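Local atomic coordinates of putative hydroxymethylglutaryl-CoA synthase (Streptococcus mutans, PDB entry 3SQZ), a protein that probably catalyses the condensation of acetyl-CoA with acetoacetyl-CoA to hydroxymethylglutaryl-CoA on a thiolase fold, and binds coenzyme A. Residues Leu51-Leu56 against Lys69-Asn74; Leu76-Ile81 against Glu379-Ile384; Ile302-Gln307 against Asn365-Leu370. All coordinates share one frame; numbering follows the deposited sequence.

Interaction 1: residues Leu51-Leu56 against Lys69-Asn74; sequences LNMKDL and KGLLLN. With COA (coenzyme A), chain D.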
loop_
_atom_site.group_PDB
_atom_site.type_symbol
_atom_site.label_atom_id
_atom_site.label_comp_id
_atom_site.label_asym_id
_atom_site.label_seq_id
_atom_site.Cartn_x
_atom_site.Cartn_y
_atom_site.Cartn_z
ATOM N N LEU A 51 -0.762 -10.381 -14.237
ATOM C CA LEU A 51 -1.596 -11.552 -14.450
ATOM C C LEU A 51 -3.027 -11.060 -14.624
ATOM O O LEU A 51 -3.608 -10.458 -13.717
ATOM C CB LEU A 51 -1.503 -12.505 -13.258
ATOM C CG LEU A 51 -2.426 -13.720 -13.316
ATOM C CD1 LEU A 51 -2.073 -14.648 -14.480
ATOM C CD2 LEU A 51 -2.365 -14.475 -11.996
ATOM N N ASN A 52 -3.590 -11.301 -15.799
ATOM C CA ASN A 52 -4.960 -10.896 -16.056
ATOM C C ASN A 52 -5.921 -11.909 -15.426
ATOM O O ASN A 52 -5.731 -13.120 -15.555
ATOM C CB ASN A 52 -5.181 -10.698 -17.558
ATOM C CG ASN A 52 -4.488 -9.440 -18.076
ATOM O OD1 ASN A 52 -4.389 -8.436 -17.367
ATOM N ND2 ASN A 52 -3.996 -9.494 -19.307
ATOM N N MET A 53 -6.939 -11.415 -14.729
ATOM C CA MET A 53 -7.826 -12.295 -13.977
ATOM C C MET A 53 -8.573 -13.284 -14.866
ATOM O O MET A 53 -8.841 -14.413 -14.460
ATOM C CB MET A 53 -8.800 -11.493 -13.124
ATOM C CG MET A 53 -8.109 -10.731 -11.992
ATOM S SD MET A 53 -7.182 -11.780 -10.842
ATOM C CE MET A 53 -8.459 -12.191 -9.665
ATOM N N LYS A 54 -8.901 -12.883 -16.087
ATOM C CA LYS A 54 -9.581 -13.809 -16.982
ATOM C C LYS A 54 -8.697 -15.014 -17.302
ATOM O O LYS A 54 -9.202 -16.124 -17.494
ATOM C CB LYS A 54 -10.020 -13.103 -18.259
ATOM C CG LYS A 54 -8.875 -12.612 -19.108
ATOM C CD LYS A 54 -9.371 -11.768 -20.260
ATOM C CE LYS A 54 -8.216 -11.362 -21.141
ATOM N NZ LYS A 54 -8.659 -10.454 -22.226
ATOM N N ASP A 55 -7.384 -14.800 -17.374
ATOM C CA ASP A 55 -6.456 -15.902 -17.612
ATOM C C ASP A 55 -6.397 -16.846 -16.407
ATOM O O ASP A 55 -6.369 -18.068 -16.567
ATOM C CB ASP A 55 -5.052 -15.397 -17.953
ATOM C CG ASP A 55 -4.967 -14.757 -19.332
ATOM O OD1 ASP A 55 -5.865 -14.992 -20.173
ATOM O OD2 ASP A 55 -3.984 -14.035 -19.597
ATOM N N LEU A 56 -6.356 -16.278 -15.202
ATOM C CA LEU A 56 -6.370 -17.086 -13.990
ATOM C C LEU A 56 -7.669 -17.889 -13.920
ATOM O O LEU A 56 -7.659 -19.081 -13.611
ATOM C CB LEU A 56 -6.209 -16.201 -12.755
ATOM C CG LEU A 56 -6.183 -16.944 -11.416
ATOM C CD1 LEU A 56 -4.985 -17.892 -11.316
ATOM C CD2 LEU A 56 -6.177 -15.958 -10.252
ATOM N N LYS A 69 -16.737 -9.286 -11.216
ATOM C CA LYS A 69 -17.870 -8.762 -10.445
ATOM C C LYS A 69 -17.791 -9.099 -8.956
ATOM O O LYS A 69 -18.122 -8.273 -8.103
ATOM C CB LYS A 69 -19.196 -9.272 -11.018
ATOM C CG LYS A 69 -19.467 -8.827 -12.444
ATOM C CD LYS A 69 -20.844 -9.264 -12.915
ATOM N N GLY A 70 -17.364 -10.319 -8.644
ATOM C CA GLY A 70 -17.308 -10.774 -7.267
ATOM C C GLY A 70 -16.255 -10.052 -6.446
ATOM O O GLY A 70 -16.548 -9.512 -5.382
ATOM N N LEU A 71 -15.024 -10.040 -6.946
ATOM C CA LEU A 71 -13.919 -9.379 -6.252
ATOM C C LEU A 71 -13.719 -7.943 -6.708
ATOM O O LEU A 71 -13.079 -7.158 -6.012
ATOM C CB LEU A 71 -12.616 -10.149 -6.468
ATOM C CG LEU A 71 -12.623 -11.610 -6.027
ATOM C CD1 LEU A 71 -11.270 -12.247 -6.314
ATOM C CD2 LEU A 71 -12.990 -11.716 -4.556
ATOM N N LEU A 72 -14.259 -7.616 -7.882
ATOM C CA LEU A 72 -13.989 -6.340 -8.555
ATOM C C LEU A 72 -12.502 -6.176 -8.885
ATOM O O LEU A 72 -11.909 -5.120 -8.649
ATOM C CB LEU A 72 -14.534 -5.145 -7.764
ATOM C CG LEU A 72 -16.060 -5.118 -7.604
ATOM C CD1 LEU A 72 -16.473 -4.042 -6.617
ATOM C CD2 LEU A 72 -16.766 -4.913 -8.941
ATOM N N LEU A 73 -11.908 -7.238 -9.419
ATOM C CA LEU A 73 -10.514 -7.219 -9.854
ATOM C C LEU A 73 -10.399 -7.565 -11.332
ATOM O O LEU A 73 -11.034 -8.509 -11.809
ATOM C CB LEU A 73 -9.674 -8.217 -9.052
ATOM C CG LEU A 73 -9.300 -7.817 -7.625
ATOM C CD1 LEU A 73 -8.665 -8.991 -6.892
ATOM C CD2 LEU A 73 -8.350 -6.628 -7.644
ATOM N N ASN A 74 -9.565 -6.815 -12.040
ATOM C CA ASN A 74 -9.289 -7.068 -13.451
ATOM C C ASN A 74 -7.942 -7.745 -13.682
ATOM O O ASN A 74 -7.806 -8.580 -14.568
ATOM C CB ASN A 74 -9.322 -5.761 -14.245
ATOM C CG ASN A 74 -10.667 -5.081 -14.193
ATOM O OD1 ASN A 74 -10.755 -3.853 -14.216
ATOM N ND2 ASN A 74 -11.726 -5.872 -14.117
HETATM N N1A COA D . -20.495 -13.859 -10.382
HETATM C C2A COA D . -20.386 -12.824 -9.523
HETATM N N3A COA D . -19.854 -13.023 -8.261
HETATM C C4A COA D . -19.440 -14.266 -7.896
HETATM C C5A COA D . -19.550 -15.342 -8.777
HETATM C C6A COA D . -20.067 -15.148 -10.002
HETATM N N6A COA D . -20.180 -16.241 -10.921
HETATM N N7A COA D . -19.063 -16.463 -8.157
HETATM C C8A COA D . -18.662 -16.122 -6.928
HETATM N N9A COA D . -18.926 -14.738 -6.776
HETATM C C1B COA D . -18.518 -13.912 -5.648
HETATM C C2B COA D . -19.330 -13.720 -4.338
HETATM O O2B COA D . -20.647 -13.942 -4.102
HETATM C C3B COA D . -18.444 -12.738 -3.592
HETATM O O3B COA D . -18.788 -11.460 -3.227
HETATM P P3B COA D . -19.730 -11.161 -2.039
HETATM O O7A COA D . -18.935 -11.363 -0.697
HETATM O O8A COA D . -20.122 -9.661 -2.230
HETATM O O9A COA D . -20.936 -12.061 -2.101
HETATM C C4B COA D . -17.093 -13.155 -4.034
HETATM O O4B COA D . -17.252 -13.211 -5.465
HETATM C C5B COA D . -16.150 -14.004 -3.250
HETATM O O5B COA D . -16.750 -15.271 -3.238
HETATM P P1A COA D . -16.060 -16.464 -2.461
HETATM O O1A COA D . -15.839 -16.069 -0.947
HETATM O O2A COA D . -16.912 -17.712 -2.583
HETATM O O3A COA D . -14.646 -16.673 -3.165
HETATM P P2A COA D . -13.420 -17.445 -2.514
HETATM O O4A COA D . -13.914 -18.635 -1.611
HETATM O O5A COA D . -12.524 -17.965 -3.615
HETATM O O6A COA D . -12.596 -16.423 -1.599
HETATM C CBP COA D . -11.654 -14.299 -0.891
HETATM C CCP COA D . -12.549 -15.043 -1.850
HETATM C CDP COA D . -12.192 -14.452 0.491
HETATM C CEP COA D . -11.606 -12.831 -1.244
HETATM C CAP COA D . -10.280 -14.898 -1.001
HETATM O OAP COA D . -9.659 -14.549 -2.172
HETATM C C9P COA D . -9.404 -14.591 0.197
HETATM O O9P COA D . -9.543 -15.149 1.281
HETATM N N8P COA D . -8.329 -13.609 -0.038
HETATM C C7P COA D . -7.526 -13.096 1.056
HETATM C C6P COA D . -8.269 -12.139 1.964
HETATM C C5P COA D . -7.373 -11.493 3.023
HETATM O O5P COA D . -6.176 -11.418 2.870
HETATM N N4P COA D . -7.993 -10.891 4.173
HETATM C C3P COA D . -7.167 -10.171 5.154
HETATM C C2P COA D . -7.337 -8.678 5.207
HETATM S S1P COA D . -8.997 -8.083 5.238
HETATM O O HOH W 1 -8.944 -9.962 -16.746
#

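Interaction 2: residues Leu76-Ile81 against Glu379-Ile384; sequences LSIAPI and ENYEKI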
loop_
_atom_site.group_PDB
_atom_site.type_symbol
_atom_site.label_atom_id
_atom_site.label_comp_id
_atom_site.label_asym_id
_atom_site.label_seq_id
_atom_site.Cartn_x
_atom_site.Cartn_y
_atom_site.Cartn_z
ATOM N N LEU A 76 -3.670 -8.337 -11.712
ATOM C CA LEU A 76 -2.805 -8.327 -10.525
ATOM C C LEU A 76 -1.357 -8.119 -10.949
ATOM O O LEU A 76 -0.926 -8.779 -11.889
ATOM C CB LEU A 76 -2.857 -9.692 -9.828
ATOM C CG LEU A 76 -4.209 -10.357 -9.585
ATOM C CD1 LEU A 76 -4.001 -11.737 -8.966
ATOM C CD2 LEU A 76 -5.077 -9.492 -8.692
ATOM N N SER A 77 -0.594 -7.306 -10.226
ATOM C CA SER A 77 0.837 -7.224 -10.470
ATOM C C SER A 77 1.549 -8.458 -9.942
ATOM O O SER A 77 1.272 -8.921 -8.834
ATOM C CB SER A 77 1.441 -5.996 -9.801
ATOM O OG SER A 77 0.960 -4.816 -10.419
ATOM N N ILE A 78 2.497 -8.956 -10.730
ATOM C CA ILE A 78 3.304 -10.116 -10.371
ATOM C C ILE A 78 4.760 -9.688 -10.330
ATOM O O ILE A 78 5.253 -9.042 -11.256
ATOM C CB ILE A 78 3.108 -11.264 -11.389
ATOM C CG1 ILE A 78 1.666 -11.784 -11.340
ATOM C CG2 ILE A 78 4.122 -12.386 -11.158
ATOM C CD1 ILE A 78 1.223 -12.291 -9.980
ATOM N N ALA A 79 5.443 -10.042 -9.244
ATOM C CA ALA A 79 6.846 -9.684 -9.053
ATOM C C ALA A 79 7.745 -10.903 -9.224
ATOM O O ALA A 79 7.466 -11.958 -8.659
ATOM C CB ALA A 79 7.057 -9.095 -7.671
ATOM N N PRO A 80 8.833 -10.760 -9.995
ATOM C CA PRO A 80 9.847 -11.811 -10.070
ATOM C C PRO A 80 10.707 -11.775 -8.811
ATOM O O PRO A 80 10.636 -10.830 -8.027
ATOM C CB PRO A 80 10.682 -11.383 -11.273
ATOM C CG PRO A 80 10.650 -9.885 -11.191
ATOM C CD PRO A 80 9.258 -9.540 -10.701
ATOM N N ILE A 81 11.542 -12.795 -8.644
ATOM C CA ILE A 81 12.360 -12.930 -7.452
ATOM C C ILE A 81 13.315 -11.745 -7.259
ATOM O O ILE A 81 13.734 -11.453 -6.142
ATOM C CB ILE A 81 13.137 -14.270 -7.486
ATOM C CG1 ILE A 81 13.741 -14.582 -6.117
ATOM C CG2 ILE A 81 14.196 -14.283 -8.596
ATOM C CD1 ILE A 81 14.187 -16.025 -5.966
ATOM N N GLU A 379 1.026 -20.311 -16.581
ATOM C CA GLU A 379 2.214 -21.152 -16.430
ATOM C C GLU A 379 3.456 -20.352 -16.043
ATOM O O GLU A 379 4.195 -20.732 -15.127
ATOM C CB GLU A 379 2.486 -21.923 -17.722
ATOM C CG GLU A 379 1.484 -23.015 -18.003
ATOM N N ASN A 380 3.696 -19.249 -16.737
ATOM C CA ASN A 380 4.859 -18.424 -16.424
ATOM C C ASN A 380 4.716 -17.652 -15.126
ATOM O O ASN A 380 5.702 -17.468 -14.404
ATOM C CB ASN A 380 5.207 -17.493 -17.582
ATOM C CG ASN A 380 5.883 -18.225 -18.717
ATOM O OD1 ASN A 380 6.606 -19.197 -18.490
ATOM N ND2 ASN A 380 5.655 -17.771 -19.940
ATOM N N TYR A 381 3.497 -17.218 -14.811
ATOM C CA TYR A 381 3.248 -16.585 -13.519
ATOM C C TYR A 381 3.565 -17.553 -12.376
ATOM O O TYR A 381 4.185 -17.171 -11.383
ATOM C CB TYR A 381 1.806 -16.049 -13.431
ATOM C CG TYR A 381 1.106 -16.383 -12.129
ATOM C CD1 TYR A 381 1.359 -15.654 -10.972
ATOM C CD2 TYR A 381 0.212 -17.441 -12.055
ATOM C CE1 TYR A 381 0.738 -15.979 -9.778
ATOM C CE2 TYR A 381 -0.412 -17.771 -10.871
ATOM C CZ TYR A 381 -0.150 -17.034 -9.734
ATOM O OH TYR A 381 -0.757 -17.363 -8.544
ATOM N N GLU A 382 3.171 -18.814 -12.523
ATOM C CA GLU A 382 3.434 -19.800 -11.478
ATOM C C GLU A 382 4.927 -19.972 -11.248
ATOM O O GLU A 382 5.397 -20.049 -10.109
ATOM C CB GLU A 382 2.805 -21.146 -11.828
ATOM C CG GLU A 382 1.300 -21.156 -11.708
ATOM C CD GLU A 382 0.679 -22.443 -12.195
ATOM O OE1 GLU A 382 1.391 -23.265 -12.805
ATOM O OE2 GLU A 382 -0.526 -22.630 -11.974
ATOM N N LYS A 383 5.680 -20.029 -12.334
ATOM C CA LYS A 383 7.116 -20.226 -12.243
ATOM C C LYS A 383 7.811 -18.998 -11.664
ATOM O O LYS A 383 8.700 -19.118 -10.821
ATOM C CB LYS A 383 7.694 -20.561 -13.618
ATOM C CG LYS A 383 7.337 -21.954 -14.110
ATOM N N ILE A 384 7.412 -17.820 -12.125
ATOM C CA ILE A 384 8.088 -16.595 -11.736
ATOM C C ILE A 384 7.709 -16.148 -10.320
ATOM O O ILE A 384 8.575 -15.823 -9.505
ATOM C CB ILE A 384 7.807 -15.482 -12.767
ATOM C CG1 ILE A 384 8.514 -15.814 -14.086
ATOM C CG2 ILE A 384 8.250 -14.130 -12.249
ATOM C CD1 ILE A 384 8.124 -14.920 -15.247
HETATM O O HOH W 2 11.081 -14.993 -10.357
#

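Interaction 3: residues Ile302-Gln307 against Asn365-Leu370; sequences ILYSKQ and NRLDKL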
loop_
_atom_site.group_PDB
_atom_site.type_symbol
_atom_site.label_atom_id
_atom_site.label_comp_id
_atom_site.label_asym_id
_atom_site.label_seq_id
_atom_site.Cartn_x
_atom_site.Cartn_y
_atom_site.Cartn_z
ATOM N N ILE A 302 -10.814 3.141 -6.123
ATOM C CA ILE A 302 -10.510 1.729 -6.368
ATOM C C ILE A 302 -9.948 1.442 -7.759
ATOM O O ILE A 302 -9.597 0.306 -8.064
ATOM C CB ILE A 302 -11.728 0.812 -6.082
ATOM C CG1 ILE A 302 -12.868 1.052 -7.081
ATOM C CG2 ILE A 302 -12.204 0.991 -4.641
ATOM C CD1 ILE A 302 -14.037 0.095 -6.885
ATOM N N LEU A 303 -9.838 2.472 -8.591
ATOM C CA LEU A 303 -9.418 2.284 -9.976
ATOM C C LEU A 303 -8.061 1.592 -10.103
ATOM O O LEU A 303 -7.908 0.662 -10.887
ATOM C CB LEU A 303 -9.368 3.635 -10.673
ATOM C CG LEU A 303 -9.939 3.857 -12.068
ATOM C CD1 LEU A 303 -11.243 3.108 -12.290
ATOM C CD2 LEU A 303 -10.157 5.346 -12.245
ATOM N N TYR A 304 -7.068 2.041 -9.343
ATOM C CA TYR A 304 -5.741 1.437 -9.469
ATOM C C TYR A 304 -5.715 0.013 -8.922
ATOM O O TYR A 304 -5.129 -0.885 -9.530
ATOM C CB TYR A 304 -4.662 2.293 -8.806
ATOM C CG TYR A 304 -4.461 3.652 -9.443
ATOM C CD1 TYR A 304 -4.918 3.930 -10.728
ATOM C CD2 TYR A 304 -3.806 4.660 -8.745
ATOM C CE1 TYR A 304 -4.731 5.179 -11.296
ATOM C CE2 TYR A 304 -3.615 5.907 -9.303
ATOM C CZ TYR A 304 -4.085 6.164 -10.576
ATOM O OH TYR A 304 -3.913 7.400 -11.147
ATOM N N SER A 305 -6.365 -0.198 -7.783
ATOM C CA SER A 305 -6.366 -1.513 -7.169
ATOM C C SER A 305 -6.976 -2.584 -8.085
ATOM O O SER A 305 -6.549 -3.734 -8.072
ATOM C CB SER A 305 -7.075 -1.444 -5.821
ATOM O OG SER A 305 -6.295 -0.664 -4.920
ATOM N N LYS A 306 -7.958 -2.200 -8.896
ATOM C CA LYS A 306 -8.555 -3.128 -9.860
ATOM C C LYS A 306 -7.534 -3.688 -10.844
ATOM O O LYS A 306 -7.764 -4.746 -11.432
ATOM C CB LYS A 306 -9.667 -2.446 -10.655
ATOM C CG LYS A 306 -10.920 -2.198 -9.864
ATOM C CD LYS A 306 -12.040 -1.692 -10.757
ATOM C CE LYS A 306 -13.339 -1.529 -9.987
ATOM N NZ LYS A 306 -14.437 -0.988 -10.824
ATOM N N GLN A 307 -6.443 -2.958 -11.058
ATOM C CA GLN A 307 -5.412 -3.353 -12.020
ATOM C C GLN A 307 -4.168 -3.953 -11.373
ATOM O O GLN A 307 -3.334 -4.527 -12.068
ATOM C CB GLN A 307 -4.967 -2.147 -12.850
ATOM C CG GLN A 307 -6.082 -1.402 -13.557
ATOM C CD GLN A 307 -6.938 -2.317 -14.385
ATOM O OE1 GLN A 307 -6.433 -3.104 -15.190
ATOM N NE2 GLN A 307 -8.244 -2.238 -14.182
ATOM N N ASN A 365 -0.849 9.928 -16.062
ATOM C CA ASN A 365 -0.759 8.779 -16.964
ATOM C C ASN A 365 -0.456 7.467 -16.247
ATOM O O ASN A 365 0.118 6.552 -16.839
ATOM C CB ASN A 365 0.274 9.030 -18.067
ATOM C CG ASN A 365 1.678 9.158 -17.531
ATOM O OD1 ASN A 365 1.885 9.382 -16.337
ATOM N ND2 ASN A 365 2.659 9.022 -18.415
ATOM N N ARG A 366 -0.868 7.351 -14.988
ATOM C CA ARG A 366 -0.508 6.152 -14.238
ATOM C C ARG A 366 -1.169 4.887 -14.797
ATOM O O ARG A 366 -0.562 3.818 -14.829
ATOM C CB ARG A 366 -0.795 6.321 -12.747
ATOM C CG ARG A 366 0.072 5.441 -11.895
ATOM C CD ARG A 366 -0.132 5.722 -10.420
ATOM N NE ARG A 366 0.152 7.100 -10.017
ATOM C CZ ARG A 366 1.348 7.555 -9.631
ATOM N NH1 ARG A 366 2.422 6.770 -9.654
ATOM N NH2 ARG A 366 1.477 8.811 -9.235
ATOM N N LEU A 367 -2.415 5.002 -15.241
ATOM C CA LEU A 367 -3.079 3.857 -15.862
ATOM C C LEU A 367 -2.355 3.446 -17.142
ATOM O O LEU A 367 -2.207 2.258 -17.439
ATOM C CB LEU A 367 -4.552 4.169 -16.141
ATOM C CG LEU A 367 -5.475 4.308 -14.927
ATOM C CD1 LEU A 367 -6.865 4.798 -15.340
ATOM C CD2 LEU A 367 -5.562 2.995 -14.168
ATOM N N ASP A 368 -1.882 4.430 -17.892
ATOM C CA ASP A 368 -1.098 4.142 -19.083
ATOM C C ASP A 368 0.169 3.382 -18.725
ATOM O O ASP A 368 0.537 2.410 -19.381
ATOM C CB ASP A 368 -0.769 5.434 -19.825
ATOM C CG ASP A 368 -2.010 6.210 -20.182
ATOM O OD1 ASP A 368 -2.774 5.731 -21.023
ATOM O OD2 ASP A 368 -2.256 7.265 -19.574
ATOM N N LYS A 369 0.851 3.828 -17.676
ATOM C CA LYS A 369 2.065 3.142 -17.251
ATOM C C LYS A 369 1.768 1.705 -16.830
ATOM O O LYS A 369 2.532 0.791 -17.149
ATOM C CB LYS A 369 2.771 3.906 -16.135
ATOM C CG LYS A 369 3.319 5.261 -16.554
ATOM C CD LYS A 369 3.972 5.933 -15.347
ATOM C CE LYS A 369 4.596 7.261 -15.688
ATOM N NZ LYS A 369 5.295 7.804 -14.494
ATOM N N LEU A 370 0.658 1.492 -16.132
ATOM C CA LEU A 370 0.313 0.138 -15.700
ATOM C C LEU A 370 0.048 -0.795 -16.887
ATOM O O LEU A 370 0.338 -1.996 -16.819
ATOM C CB LEU A 370 -0.875 0.150 -14.744
ATOM C CG LEU A 370 -0.575 0.755 -13.370
ATOM C CD1 LEU A 370 -1.870 0.986 -12.622
ATOM C CD2 LEU A 370 0.368 -0.137 -12.564
HETATM O O HOH W 3 -2.699 8.996 -13.318
#

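Interaction 1: residues Leu51-Leu56 against Lys69-Asn74
The backbone oxygen of Asn74 is gripped twice, by the amide of Met53 and by a water. Met53 N donates to Asn74 O over 3.0 Å, and the bond is nearly straight at the hydrogen (168°), although the nitrogen lies above the carbonyl plane, 36° out of it. Water 1 donates to the same Asn74 O at 2.8 Å and accepts from Lys54 N at 3.0 Å, so two successive amides of the first helical turn 53-56, one directly and one through water, are directed to a single carbonyl. Met53 also lays its chain beside that peptide: CG sits beside the backbone N (chi1 -67°), which brings it to 3.4 Å from Asn74 O and to 4.2 Å from Leu73 CB. Further bends at chi2 and chi3 carry the methyl CE on to Leu71 CD1, 4.4 Å away.

The contact joins the junction of strand 49-52 and helix 53-60 to the exit of helix 64-71, where Leu72 leaves helical geometry with positive phi before the chain enters strand 75-78, making a beta-alpha-alpha-beta connection whose two strands pair antiparallel. That helix end forms part of the coenzyme A pocket. Gly70 CA approaches the ribose oxygen O4B of coenzyme A to 3.0 Å, and Leu71 CD2 lies 3.8 Å from CEP, a methyl of its pantetheine arm. Gly70 O accepts a hydrogen bond from Lys272 NZ, which also bonds to coenzyme A.

Interaction 2: residues Leu76-Ile81 against Glu379-Ile384
Strand 75-78, an outer strand of the small three-stranded sheet, and the loop that follows it pack against helix 378-385, joining an N-terminal part of this thiolase-fold enzyme to a C-terminal one. The contact has no direct hydrogen bond between the segments and rests on two apolar pairs. In the first, the methyl CD1 of Ile78 meets the ring of Tyr381 obliquely, 3.5 Å from Tyr381 CD1 and 3.7 Å from Tyr381 CE1, and the two side chains cross at about a right angle. With CG1 of Ile78 beside the backbone N (chi1 -65°) and chi2 at -58°, the folded branch brings both CG1 and CD1 against the tyrosine. The phenol oxygen points beyond this pair, bonding to Glu184 and Gln187, which fixes the far end of the ring. Leu51 of strand 49-52 touches both Ile78 and Tyr381.

The second pair lies one helical turn further on. Ile384 turns CG2 onto Pro80, 3.6 Å from CA and 3.8 Å from CB. Beside it water 2 bridges the backbones, accepting from Ile81 N at 2.8 Å and donating to Ile384 O at 2.8 Å.

Interaction 3: residues Ile302-Gln307 against Asn365-Leu370
The ring of Tyr304 is touched by both Leu367 and Arg366, from different directions. Leu367 comes in at the edge, near the ring plane, with CD2 3.6 Å from Tyr304 CD1 and CG 3.8 Å from CE1. The aliphatic stem of Arg366 approaches obliquely and crosses the tyrosine at about a right angle, its CD 3.7 Å from Tyr304 CE2. Nearer the backbone, Arg366 CB lies 3.7 Å from Tyr304 OH. The guanidinium is turned 64° from the ring plane, so the two flat groups are not stacked.

These residues join the short helix 305-308 and the residues just before it to the first turn of helix 366-371, in the C-terminal part of the thiolase fold. Helix 315-326 adds a polar partner common to both: Glu325 accepts from Tyr304 OH and forms a salt bridge with Arg366 NE, which ties phenol and guanidinium to one carboxylate. Water 3 adds an indirect link, donating to Tyr304 OH at 3.0 Å and accepting from Arg366 N at 3.0 Å, at the start of the helix. One turn along, Gln307 CB faces Leu370 CD1 at 4.4 Å in a looser apolar contact. With CG of Gln307 beside the backbone N (chi1 -54°) and the chain bent at chi2 (-53°), the amide leads away from helix 366-371, and its NE2 donates to Asn74 OD1.

How the interactions relate
Interactions 1 and 2 share a sheet: strands 49-52 and 75-78 are neighbours, with Leu51 N 2.8 Å from Leu76 O in a probable hydrogen bond, and Met53 SD packs 3.5 Å from Leu76 CG. Interaction 1 reaches interaction 3 through Asn74, whose N lies 2.8 Å from Lys306 O. Interactions 2 and 3 do not touch, their nearest atoms being about 4 Å apart; along the chain, interaction 3 is nested inside the loop closed by interaction 2. Interaction 1 alone of the three includes coenzyme A pocket residues. The Tyr381 side chain stands about 11 Å from the bound coenzyme A, and interaction 3 lies away from the annotated sites.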